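Local coordinates for protein phosphodiesterase (PDB 7CJ3) that binds retinal inside a bundle of membrane-spanning helices of the bacteriorhodopsin-like kind, at residues A53-L58 and I248-G253; S92-Y97 and L141-G146; A148-R153 and P209-P214. All blocks are in the same frame, centred on the assembly; numbering follows the deposited sequence.

Contact 1: A53-L58 and I248-G253; sequences AKFSHL and IDFQVG. With OLC ((2R)-2,3-dihydroxypropyl (9Z)-octadec-9-enoate), chain L.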
loop_
_atom_site.group_PDB
_atom_site.type_symbol
_atom_site.label_atom_id
_atom_site.label_comp_id
_atom_site.label_asym_id
_atom_site.label_seq_id
_atom_site.Cartn_x
_atom_site.Cartn_y
_atom_site.Cartn_z
ATOM N N ALA B 53 -5.245 -22.877 -10.237
ATOM C CA ALA B 53 -4.320 -23.562 -11.172
ATOM C C ALA B 53 -4.475 -23.000 -12.595
ATOM O O ALA B 53 -3.465 -22.915 -13.308
ATOM C CB ALA B 53 -4.550 -25.049 -11.146
ATOM N N LYS B 54 -5.686 -22.633 -13.014
ATOM C CA LYS B 54 -5.937 -22.054 -14.364
ATOM C C LYS B 54 -5.455 -20.595 -14.375
ATOM O O LYS B 54 -5.116 -20.073 -15.467
ATOM C CB LYS B 54 -7.428 -22.178 -14.699
ATOM C CG LYS B 54 -7.851 -21.718 -16.092
ATOM C CD LYS B 54 -9.338 -21.466 -16.254
ATOM C CE LYS B 54 -9.730 -21.272 -17.710
ATOM N NZ LYS B 54 -9.760 -22.546 -18.488
ATOM N N PHE B 55 -5.456 -19.954 -13.200
ATOM C CA PHE B 55 -5.230 -18.498 -13.007
ATOM C C PHE B 55 -4.208 -18.329 -11.884
ATOM O O PHE B 55 -4.606 -18.171 -10.711
ATOM C CB PHE B 55 -6.545 -17.810 -12.642
ATOM C CG PHE B 55 -7.667 -17.901 -13.655
ATOM C CD1 PHE B 55 -7.444 -17.649 -15.002
ATOM C CD2 PHE B 55 -8.967 -18.173 -13.249
ATOM C CE1 PHE B 55 -8.484 -17.687 -15.916
ATOM C CE2 PHE B 55 -10.009 -18.208 -14.166
ATOM C CZ PHE B 55 -9.766 -17.964 -15.499
ATOM N N SER B 56 -2.915 -18.391 -12.230
ATOM C CA SER B 56 -1.798 -18.576 -11.274
ATOM C C SER B 56 -1.417 -17.272 -10.573
ATOM O O SER B 56 -0.663 -17.345 -9.603
ATOM C CB SER B 56 -0.618 -19.096 -12.015
ATOM O OG SER B 56 -1.006 -19.276 -13.341
ATOM N N HIS B 57 -1.910 -16.122 -11.014
ATOM C CA HIS B 57 -1.510 -14.803 -10.461
ATOM C C HIS B 57 -2.470 -14.359 -9.359
ATOM O O HIS B 57 -2.124 -13.397 -8.636
ATOM C CB HIS B 57 -1.326 -13.784 -11.595
ATOM C CG HIS B 57 -0.462 -14.302 -12.696
ATOM N ND1 HIS B 57 0.857 -14.717 -12.492
ATOM C CD2 HIS B 57 -0.772 -14.617 -13.973
ATOM C CE1 HIS B 57 1.341 -15.213 -13.615
ATOM N NE2 HIS B 57 0.375 -15.134 -14.551
ATOM N N LEU B 58 -3.592 -15.071 -9.192
ATOM C CA LEU B 58 -4.739 -14.625 -8.352
ATOM C C LEU B 58 -4.338 -14.574 -6.869
ATOM O O LEU B 58 -4.666 -13.561 -6.218
ATOM C CB LEU B 58 -5.957 -15.506 -8.641
ATOM C CG LEU B 58 -6.621 -15.249 -9.996
ATOM C CD1 LEU B 58 -7.937 -16.003 -10.141
ATOM C CD2 LEU B 58 -6.885 -13.781 -10.185
ATOM N N ILE B 248 -11.195 -8.037 -22.158
ATOM C CA ILE B 248 -10.071 -8.378 -21.223
ATOM C C ILE B 248 -10.331 -9.793 -20.702
ATOM O O ILE B 248 -11.511 -10.158 -20.613
ATOM C CB ILE B 248 -9.954 -7.353 -20.071
ATOM C CG1 ILE B 248 -11.207 -7.291 -19.197
ATOM C CG2 ILE B 248 -9.620 -5.969 -20.613
ATOM C CD1 ILE B 248 -11.058 -6.397 -17.997
ATOM N N ASP B 249 -9.282 -10.553 -20.377
ATOM C CA ASP B 249 -9.394 -11.869 -19.688
ATOM C C ASP B 249 -9.607 -11.639 -18.181
ATOM O O ASP B 249 -9.578 -10.488 -17.704
ATOM C CB ASP B 249 -8.188 -12.779 -19.982
ATOM C CG ASP B 249 -6.820 -12.328 -19.465
ATOM O OD1 ASP B 249 -6.283 -11.403 -20.039
ATOM O OD2 ASP B 249 -6.284 -12.944 -18.499
ATOM N N PHE B 250 -9.817 -12.719 -17.440
ATOM C CA PHE B 250 -10.269 -12.711 -16.033
ATOM C C PHE B 250 -9.219 -12.046 -15.144
ATOM O O PHE B 250 -9.586 -11.068 -14.396
ATOM C CB PHE B 250 -10.538 -14.142 -15.571
ATOM C CG PHE B 250 -11.187 -14.147 -14.221
ATOM C CD1 PHE B 250 -12.429 -13.549 -14.049
ATOM C CD2 PHE B 250 -10.518 -14.674 -13.118
ATOM C CE1 PHE B 250 -13.009 -13.511 -12.789
ATOM C CE2 PHE B 250 -11.109 -14.639 -11.863
ATOM C CZ PHE B 250 -12.352 -14.059 -11.702
ATOM N N GLN B 251 -7.976 -12.555 -15.249
ATOM C CA GLN B 251 -6.797 -12.127 -14.446
ATOM C C GLN B 251 -6.517 -10.624 -14.636
ATOM O O GLN B 251 -6.278 -9.943 -13.627
ATOM C CB GLN B 251 -5.576 -12.985 -14.781
ATOM C CG GLN B 251 -5.741 -14.438 -14.405
ATOM C CD GLN B 251 -4.457 -15.217 -14.241
ATOM O OE1 GLN B 251 -3.913 -15.756 -15.190
ATOM N NE2 GLN B 251 -3.971 -15.310 -13.022
ATOM N N VAL B 252 -6.564 -10.104 -15.866
ATOM C CA VAL B 252 -6.372 -8.638 -16.104
ATOM C C VAL B 252 -7.443 -7.864 -15.330
ATOM O O VAL B 252 -7.085 -6.906 -14.654
ATOM C CB VAL B 252 -6.354 -8.295 -17.617
ATOM C CG1 VAL B 252 -6.616 -6.811 -17.876
ATOM C CG2 VAL B 252 -5.038 -8.714 -18.293
ATOM N N GLY B 253 -8.707 -8.299 -15.385
ATOM C CA GLY B 253 -9.824 -7.704 -14.616
ATOM C C GLY B 253 -9.620 -7.754 -13.100
ATOM O O GLY B 253 -9.935 -6.742 -12.413
HETATM C C18 OLC L . -1.645 -0.674 -3.927
HETATM C C10 OLC L . -2.425 -6.079 -9.189
HETATM C C9 OLC L . -1.708 -5.504 -10.173
HETATM C C17 OLC L . -2.340 -2.021 -3.747
HETATM C C11 OLC L . -1.899 -6.382 -7.806
HETATM C C8 OLC L . -0.277 -5.107 -9.896
HETATM C C24 OLC L . 2.404 -14.104 -17.148
HETATM C C16 OLC L . -1.292 -3.068 -3.799
HETATM C C12 OLC L . -2.920 -5.815 -6.898
HETATM C C7 OLC L . 0.277 -4.339 -11.052
HETATM C C15 OLC L . -0.783 -3.178 -5.237
HETATM C C13 OLC L . -2.307 -5.112 -5.730
HETATM C C6 OLC L . 0.197 -5.172 -12.325
HETATM C C14 OLC L . -1.758 -3.807 -6.233
HETATM C C5 OLC L . 0.943 -6.483 -12.340
HETATM C C4 OLC L . -0.011 -7.524 -12.845
HETATM C C3 OLC L . 0.739 -8.828 -13.093
HETATM C C2 OLC L . 1.669 -8.756 -14.286
HETATM C C21 OLC L . 2.076 -11.720 -16.791
HETATM C C1 OLC L . 1.335 -9.912 -15.184
HETATM C C22 OLC L . 2.467 -12.994 -16.070
HETATM O O19 OLC L . 0.160 -10.266 -15.250
HETATM O O25 OLC L . 2.198 -15.416 -16.584
HETATM O O23 OLC L . 3.764 -12.840 -15.384
HETATM O O20 OLC L . 2.385 -10.608 -15.946
#

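Contact 2: S92-Y97 and L141-G146; sequences SGILAY and LLYWCG. With OLC ((2R)-2,3-dihydroxypropyl (9Z)-octadec-9-enoate), chain Q.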
loop_
_atom_site.group_PDB
_atom_site.type_symbol
_atom_site.label_atom_id
_atom_site.label_comp_id
_atom_site.label_asym_id
_atom_site.label_seq_id
_atom_site.Cartn_x
_atom_site.Cartn_y
_atom_site.Cartn_z
ATOM N N SER B 92 -11.806 9.200 10.968
ATOM C CA SER B 92 -10.603 8.336 10.797
ATOM C C SER B 92 -10.890 6.925 11.329
ATOM O O SER B 92 -10.257 5.972 10.832
ATOM C CB SER B 92 -9.378 8.924 11.424
ATOM O OG SER B 92 -9.579 9.190 12.808
ATOM N N GLY B 93 -11.813 6.813 12.297
ATOM C CA GLY B 93 -12.260 5.541 12.900
ATOM C C GLY B 93 -12.992 4.676 11.891
ATOM O O GLY B 93 -12.630 3.469 11.785
ATOM N N ILE B 94 -13.936 5.265 11.144
ATOM C CA ILE B 94 -14.774 4.565 10.111
ATOM C C ILE B 94 -13.867 4.026 8.991
ATOM O O ILE B 94 -14.119 2.907 8.467
ATOM C CB ILE B 94 -15.903 5.472 9.565
ATOM C CG1 ILE B 94 -16.746 6.087 10.691
ATOM C CG2 ILE B 94 -16.772 4.720 8.581
ATOM C CD1 ILE B 94 -18.029 6.748 10.272
ATOM N N LEU B 95 -12.813 4.761 8.651
ATOM C CA LEU B 95 -11.887 4.336 7.579
ATOM C C LEU B 95 -11.042 3.147 8.064
ATOM O O LEU B 95 -10.713 2.264 7.236
ATOM C CB LEU B 95 -11.059 5.553 7.162
ATOM C CG LEU B 95 -11.901 6.655 6.521
ATOM C CD1 LEU B 95 -11.030 7.770 5.957
ATOM C CD2 LEU B 95 -12.822 6.090 5.447
ATOM N N ALA B 96 -10.736 3.101 9.362
ATOM C CA ALA B 96 -9.975 1.996 9.978
ATOM C C ALA B 96 -10.733 0.667 9.813
ATOM O O ALA B 96 -10.076 -0.296 9.407
ATOM C CB ALA B 96 -9.689 2.325 11.415
ATOM N N TYR B 97 -12.058 0.627 10.072
ATOM C CA TYR B 97 -12.910 -0.592 9.969
ATOM C C TYR B 97 -13.049 -1.017 8.504
ATOM O O TYR B 97 -12.851 -2.214 8.168
ATOM C CB TYR B 97 -14.296 -0.392 10.596
ATOM C CG TYR B 97 -14.273 -0.389 12.111
ATOM C CD1 TYR B 97 -14.433 0.773 12.859
ATOM C CD2 TYR B 97 -14.099 -1.581 12.806
ATOM C CE1 TYR B 97 -14.402 0.747 14.251
ATOM C CE2 TYR B 97 -14.049 -1.624 14.191
ATOM C CZ TYR B 97 -14.197 -0.455 14.920
ATOM O OH TYR B 97 -14.153 -0.529 16.288
ATOM N N LEU B 141 -18.956 3.743 3.612
ATOM C CA LEU B 141 -18.180 4.867 3.009
ATOM C C LEU B 141 -19.145 6.010 2.647
ATOM O O LEU B 141 -18.773 7.190 2.841
ATOM C CB LEU B 141 -17.413 4.379 1.774
ATOM C CG LEU B 141 -16.130 3.607 2.066
ATOM C CD1 LEU B 141 -15.419 3.218 0.779
ATOM C CD2 LEU B 141 -15.202 4.404 2.973
ATOM N N LEU B 142 -20.339 5.672 2.147
ATOM C CA LEU B 142 -21.388 6.661 1.817
ATOM C C LEU B 142 -21.847 7.359 3.099
ATOM O O LEU B 142 -22.039 8.584 3.062
ATOM C CB LEU B 142 -22.551 5.953 1.110
ATOM C CG LEU B 142 -22.283 5.589 -0.345
ATOM C CD1 LEU B 142 -23.414 4.742 -0.898
ATOM C CD2 LEU B 142 -22.062 6.846 -1.182
ATOM N N TYR B 143 -22.020 6.615 4.196
ATOM C CA TYR B 143 -22.451 7.184 5.498
ATOM C C TYR B 143 -21.363 8.149 5.975
ATOM O O TYR B 143 -21.667 9.197 6.546
ATOM C CB TYR B 143 -22.759 6.081 6.517
ATOM C CG TYR B 143 -22.803 6.564 7.948
ATOM C CD1 TYR B 143 -23.951 7.131 8.477
ATOM C CD2 TYR B 143 -21.680 6.486 8.759
ATOM C CE1 TYR B 143 -23.985 7.599 9.780
ATOM C CE2 TYR B 143 -21.698 6.946 10.063
ATOM C CZ TYR B 143 -22.849 7.520 10.569
ATOM O OH TYR B 143 -22.864 7.984 11.852
ATOM N N TRP B 144 -20.103 7.786 5.751
ATOM C CA TRP B 144 -18.924 8.625 6.068
ATOM C C TRP B 144 -18.985 9.937 5.265
ATOM O O TRP B 144 -18.569 11.000 5.786
ATOM C CB TRP B 144 -17.666 7.807 5.770
ATOM C CG TRP B 144 -16.361 8.486 6.032
ATOM C CD1 TRP B 144 -15.554 8.301 7.103
ATOM C CD2 TRP B 144 -15.686 9.418 5.168
ATOM N NE1 TRP B 144 -14.427 9.069 6.986
ATOM C CE2 TRP B 144 -14.472 9.759 5.802
ATOM C CE3 TRP B 144 -15.981 10.005 3.924
ATOM C CZ2 TRP B 144 -13.560 10.656 5.235
ATOM C CZ3 TRP B 144 -15.075 10.875 3.364
ATOM C CH2 TRP B 144 -13.880 11.200 4.009
ATOM N N CYS B 145 -19.473 9.877 4.025
ATOM C CA CYS B 145 -19.560 11.050 3.120
ATOM C C CYS B 145 -20.531 12.048 3.744
ATOM O O CYS B 145 -20.237 13.277 3.660
ATOM C CB CYS B 145 -19.992 10.660 1.707
ATOM S SG CYS B 145 -18.698 9.824 0.736
ATOM N N GLY B 146 -21.622 11.518 4.337
ATOM C CA GLY B 146 -22.665 12.241 5.101
ATOM C C GLY B 146 -22.108 13.036 6.280
ATOM O O GLY B 146 -22.484 14.208 6.429
HETATM C C18 OLC Q . -2.926 -3.124 11.600
HETATM C C10 OLC Q . -10.684 -3.780 11.997
HETATM C C9 OLC Q . -10.616 -2.650 12.715
HETATM C C17 OLC Q . -3.513 -4.436 11.106
HETATM C C11 OLC Q . -9.368 -4.438 11.665
HETATM C C8 OLC Q . -9.287 -2.045 13.145
HETATM C C24 OLC Q . -15.875 2.781 22.180
HETATM C C16 OLC Q . -5.053 -4.421 10.966
HETATM C C12 OLC Q . -9.402 -5.859 11.111
HETATM C C7 OLC Q . -9.382 -1.111 14.347
HETATM C C15 OLC Q . -5.557 -5.784 10.417
HETATM C C13 OLC Q . -7.957 -6.410 11.121
HETATM C C6 OLC Q . -10.418 -0.002 14.213
HETATM C C14 OLC Q . -7.031 -5.876 10.011
HETATM C C5 OLC Q . -10.007 1.222 15.067
HETATM C C4 OLC Q . -10.835 1.445 16.333
HETATM C C3 OLC Q . -11.459 2.839 16.403
HETATM C C2 OLC Q . -12.768 2.847 17.206
HETATM C C21 OLC Q . -14.573 3.420 20.132
HETATM C C1 OLC Q . -12.531 3.036 18.704
HETATM C C22 OLC Q . -14.543 3.389 21.672
HETATM O O19 OLC Q . -11.625 2.459 19.292
HETATM O O25 OLC Q . -15.763 1.718 23.154
HETATM O O23 OLC Q . -13.379 2.683 22.145
HETATM O O20 OLC Q . -13.389 3.918 19.512
#

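Contact 3: A148-R153 and P209-P214; sequences ASRADR and PDFQPP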
loop_
_atom_site.group_PDB
_atom_site.type_symbol
_atom_site.label_atom_id
_atom_site.label_comp_id
_atom_site.label_asym_id
_atom_site.label_seq_id
_atom_site.Cartn_x
_atom_site.Cartn_y
_atom_site.Cartn_z
ATOM N N ALA B 148 -18.928 14.026 6.734
ATOM C CA ALA B 148 -18.005 15.020 6.128
ATOM C C ALA B 148 -18.787 16.238 5.622
ATOM O O ALA B 148 -18.243 17.355 5.714
ATOM C CB ALA B 148 -17.213 14.393 5.008
ATOM N N SER B 149 -20.013 16.031 5.128
ATOM C CA SER B 149 -20.818 17.053 4.423
ATOM C C SER B 149 -22.053 17.502 5.235
ATOM O O SER B 149 -22.851 18.291 4.686
ATOM C CB SER B 149 -21.194 16.521 3.044
ATOM O OG SER B 149 -22.068 15.387 3.102
ATOM N N ARG B 150 -22.219 17.021 6.477
ATOM C CA ARG B 150 -23.374 17.332 7.366
ATOM C C ARG B 150 -24.675 17.254 6.567
ATOM O O ARG B 150 -25.457 18.209 6.609
ATOM C CB ARG B 150 -23.206 18.728 7.988
ATOM C CG ARG B 150 -21.854 18.972 8.648
ATOM C CD ARG B 150 -21.661 18.367 10.017
ATOM N NE ARG B 150 -20.472 18.956 10.579
ATOM C CZ ARG B 150 -20.087 18.863 11.845
ATOM N NH1 ARG B 150 -20.787 18.137 12.698
ATOM N NH2 ARG B 150 -18.970 19.437 12.263
ATOM N N ALA B 151 -24.903 16.160 5.841
ATOM C CA ALA B 151 -26.072 15.963 4.949
ATOM C C ALA B 151 -27.280 15.516 5.766
ATOM O O ALA B 151 -27.079 15.090 6.933
ATOM C CB ALA B 151 -25.752 14.929 3.909
ATOM N N ASP B 152 -28.475 15.585 5.163
ATOM C CA ASP B 152 -29.726 15.042 5.762
ATOM C C ASP B 152 -29.570 13.515 5.841
ATOM O O ASP B 152 -29.125 12.898 4.847
ATOM C CB ASP B 152 -30.980 15.555 5.036
ATOM C CG ASP B 152 -31.647 16.777 5.682
ATOM O OD1 ASP B 152 -30.942 17.562 6.376
ATOM O OD2 ASP B 152 -32.881 16.950 5.498
ATOM N N ARG B 153 -29.903 12.940 6.999
ATOM C CA ARG B 153 -29.692 11.501 7.338
ATOM C C ARG B 153 -30.494 10.607 6.370
ATOM O O ARG B 153 -29.977 9.526 6.001
ATOM C CB ARG B 153 -30.009 11.261 8.820
ATOM C CG ARG B 153 -28.972 11.816 9.797
ATOM C CD ARG B 153 -28.743 13.327 9.872
ATOM N NE ARG B 153 -29.940 14.100 10.217
ATOM C CZ ARG B 153 -29.980 15.415 10.414
ATOM N NH1 ARG B 153 -28.875 16.139 10.333
ATOM N NH2 ARG B 153 -31.125 16.007 10.711
ATOM N N PRO B 209 -20.849 28.864 0.969
ATOM C CA PRO B 209 -20.316 29.699 2.052
ATOM C C PRO B 209 -21.331 29.900 3.186
ATOM O O PRO B 209 -20.902 30.078 4.317
ATOM C CB PRO B 209 -20.047 31.059 1.393
ATOM C CG PRO B 209 -20.140 30.816 -0.111
ATOM C CD PRO B 209 -21.084 29.639 -0.256
ATOM N N ASP B 210 -22.630 29.889 2.836
ATOM C CA ASP B 210 -23.768 30.162 3.755
ATOM C C ASP B 210 -24.077 28.919 4.595
ATOM O O ASP B 210 -24.625 29.091 5.706
ATOM C CB ASP B 210 -25.001 30.640 2.974
ATOM C CG ASP B 210 -25.018 32.151 2.715
ATOM O OD1 ASP B 210 -24.656 32.910 3.659
ATOM O OD2 ASP B 210 -25.389 32.570 1.574
ATOM N N PHE B 211 -23.705 27.725 4.110
ATOM C CA PHE B 211 -24.126 26.397 4.634
ATOM C C PHE B 211 -23.939 26.319 6.166
ATOM O O PHE B 211 -22.831 26.626 6.663
ATOM C CB PHE B 211 -23.346 25.292 3.910
ATOM C CG PHE B 211 -23.725 23.890 4.317
ATOM C CD1 PHE B 211 -24.911 23.308 3.886
ATOM C CD2 PHE B 211 -22.890 23.149 5.134
ATOM C CE1 PHE B 211 -25.245 22.017 4.270
ATOM C CE2 PHE B 211 -23.235 21.864 5.534
ATOM C CZ PHE B 211 -24.417 21.303 5.111
ATOM N N GLN B 212 -24.990 25.931 6.905
ATOM C CA GLN B 212 -24.939 25.615 8.365
ATOM C C GLN B 212 -25.509 24.208 8.570
ATOM O O GLN B 212 -26.518 23.863 7.952
ATOM C CB GLN B 212 -25.682 26.666 9.213
ATOM N N PRO B 213 -24.898 23.358 9.433
ATOM C CA PRO B 213 -23.720 23.725 10.222
ATOM C C PRO B 213 -22.436 23.608 9.405
ATOM O O PRO B 213 -22.407 22.845 8.433
ATOM C CB PRO B 213 -23.713 22.674 11.337
ATOM C CG PRO B 213 -24.263 21.442 10.653
ATOM C CD PRO B 213 -25.314 21.967 9.687
ATOM N N PRO B 214 -21.345 24.323 9.778
ATOM C CA PRO B 214 -20.091 24.286 9.029
ATOM C C PRO B 214 -19.573 22.857 8.886
ATOM O O PRO B 214 -19.602 22.097 9.852
ATOM C CB PRO B 214 -19.110 25.147 9.849
ATOM C CG PRO B 214 -19.998 26.013 10.720
ATOM C CD PRO B 214 -21.234 25.174 10.976
#

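Contact 1: A53-L58 and I248-G253
Phe55 and Phe250 make the aromatic part of this contact. Their rings lie 5.2 Å apart between centroids with planes tilted by 35°, an oblique pairing that is neither a stack nor an edge-to-face arrangement. Phe250 has CG anti to its backbone N (chi1 -172°), and its CD2 lies over one face of the Phe55 ring, offset toward the rim, 3.7 Å from Phe55 CE2. On the opposite face the aliphatic CD of Lys54 is laid against the same ring, so the phenylalanine sits between a hydrocarbon chain and another aromatic group. Beside this, Leu58 CD1 meets the edge of the Phe250 ring, in its plane, 3.9 Å from Phe250 CE2.

Gln251 suits its place because it combines an apolar stem with a polar end. Its CG rests 3.7 Å from Phe55 CD1, while the extended chain carries the amide into the type I turn formed by Phe55 to Leu58; there Gln251 CD comes within 3.6 Å of Phe55 CA. The amide plane is nearly parallel to the imidazole of His57, only 15° away.

The clear polar link is made by His57 to a bound lipid. Its NE2 is hydrogen-bonded to O25 of the monoolein glycerol head at 2.7 Å, with O25 near the ring plane. Either partner could donate, as expected of an imidazole facing a hydroxyl. The same lipid is also hydrogen-bonded to Gln59 of the second subunit, and His57 packs on Ser60 there.

Within the chain, the contact brings the turn between helices 45-54 and 58-81 against the start of helix 250-277. Phe55 and Phe250 both touch Asn124 in the preceding loop and Pro125 of strand 125-126, and Phe250 O accepts a hydrogen bond from Arg243 of helix 235-245.

Contact 2: S92-Y97 and L141-G146
Leu95 fits its branched end against the indole of Trp144, one of two interlocks between almost antiparallel helices, whose short segments run at 173° with axes 10.3 Å apart. The methyl CD2 of Leu95 stands over one face of the indole, 3.9 Å from the centroid of the five-membered ring and 19° off its normal, a CH-pi contact. Its sister CD1 lies 3.9 Å from Trp144 CZ2, so the fork straddles the NE1 rim, CD2 over the face and CD1 overhanging the side of NE1 and CZ2. The bond to CB of Trp144 points toward helix 86-111, and CG is anti to the backbone N (chi1 -180°).

Ile94 makes the other interlock, packing beside the indole. Its CB lies at the ring edge, 3.8 Å from Trp144 CD1, while its terminal CD1 extends to the edge of the next aromatic, 3.7 Å from Tyr143 CE2. A beta-branched residue is apt here: it is bulky close to the backbone as well as at its tip. One turn before the tryptophan on its own helix, Leu141 CD2 meets Leu95 CD2 at 3.8 Å, so this Leu95 methyl touches both the indole face and Leu141.

The indole N-H is satisfied by Leu91 O, one turn before Leu95, which ties the ring to the helix it packs on. On the far side of helix 86-111, Tyr97 turns a ring face to a monoolein chain, whose C6 sits over the ring centre.

The contact joins two antiparallel helices of a bacteriorhodopsin-like bundle, and Leu141 is itself one of the residues lining the retinal pocket.

Contact 3: A148-R153 and P209-P214
Phe211 points its ring tip at the end of helix 128-149, where the carbonyls of Ser149 and Arg150 meet it. CG is anti to the backbone N (chi1 -178°), and CZ, at the far end of the ring, comes within 3.4 Å of Ser149 O. Arg150 O lies at the ring edge, in plane, 3.6 Å from the same CZ. Ring-edge hydrogens carry a slight positive charge, so the approach of Arg150 O is probably mildly favourable, and a large flat residue can reach the carbonyls without needing a polar group of its own.

Arg150 has an unusual backbone for a residue with a side chain, its phi being positive at 44°. The chain leaves the helix here, and the side chain is turned toward the loop. CB packs 3.9 Å from Pro213 CG and 4.0 Å from Phe211 CE2, so the aliphatic base of the arginine lies against both rings. The chain then bends at chi2 (-78°), which places CD, and beyond it NE makes a weak hydrogen bond to Pro214 O, 3.3 Å long and far from straight. The guanidinium meets this oxygen obliquely.

The peptide bond before Pro213 is cis. Proline accommodates that geometry more readily than other residues, and its rigid ring offers a firm apolar surface to the arginine stem. Ser149 turns away from the loop, its OG hydrogen-bonded to Cys145 O in the preceding turn and its side chain packing on helix 178-207.

The positive phi of Arg150, with two bonds back into the last helical turn, defines a Schellman motif, the classic C-terminal helix stop, here leaned on by the proline-rich loop that joins helices 178-207 and 219-233.

Overall arrangement
Contacts 2 and 3 are neighbours on helix 128-149, with centres 17 Å apart: the first packs its side on helix 86-111, the second meets its C-terminal end. They touch where Gly146 O faces Ala151 N at 3.2 Å, a probable hydrogen bond. Contact 1 lies across the centre of the chain from both, with centres 31 Å from contact 2 and 44 Å from contact 3, and along the sequence its segments enclose the other two. Retinal lies nearest contact 2, where the side chain of Leu141, a pocket residue, is about 4 Å from the bound retinal; in contact 1 the side chain of Phe250 is about 12 Å from the bound retinal. Contact 1 alone adjoins the second subunit.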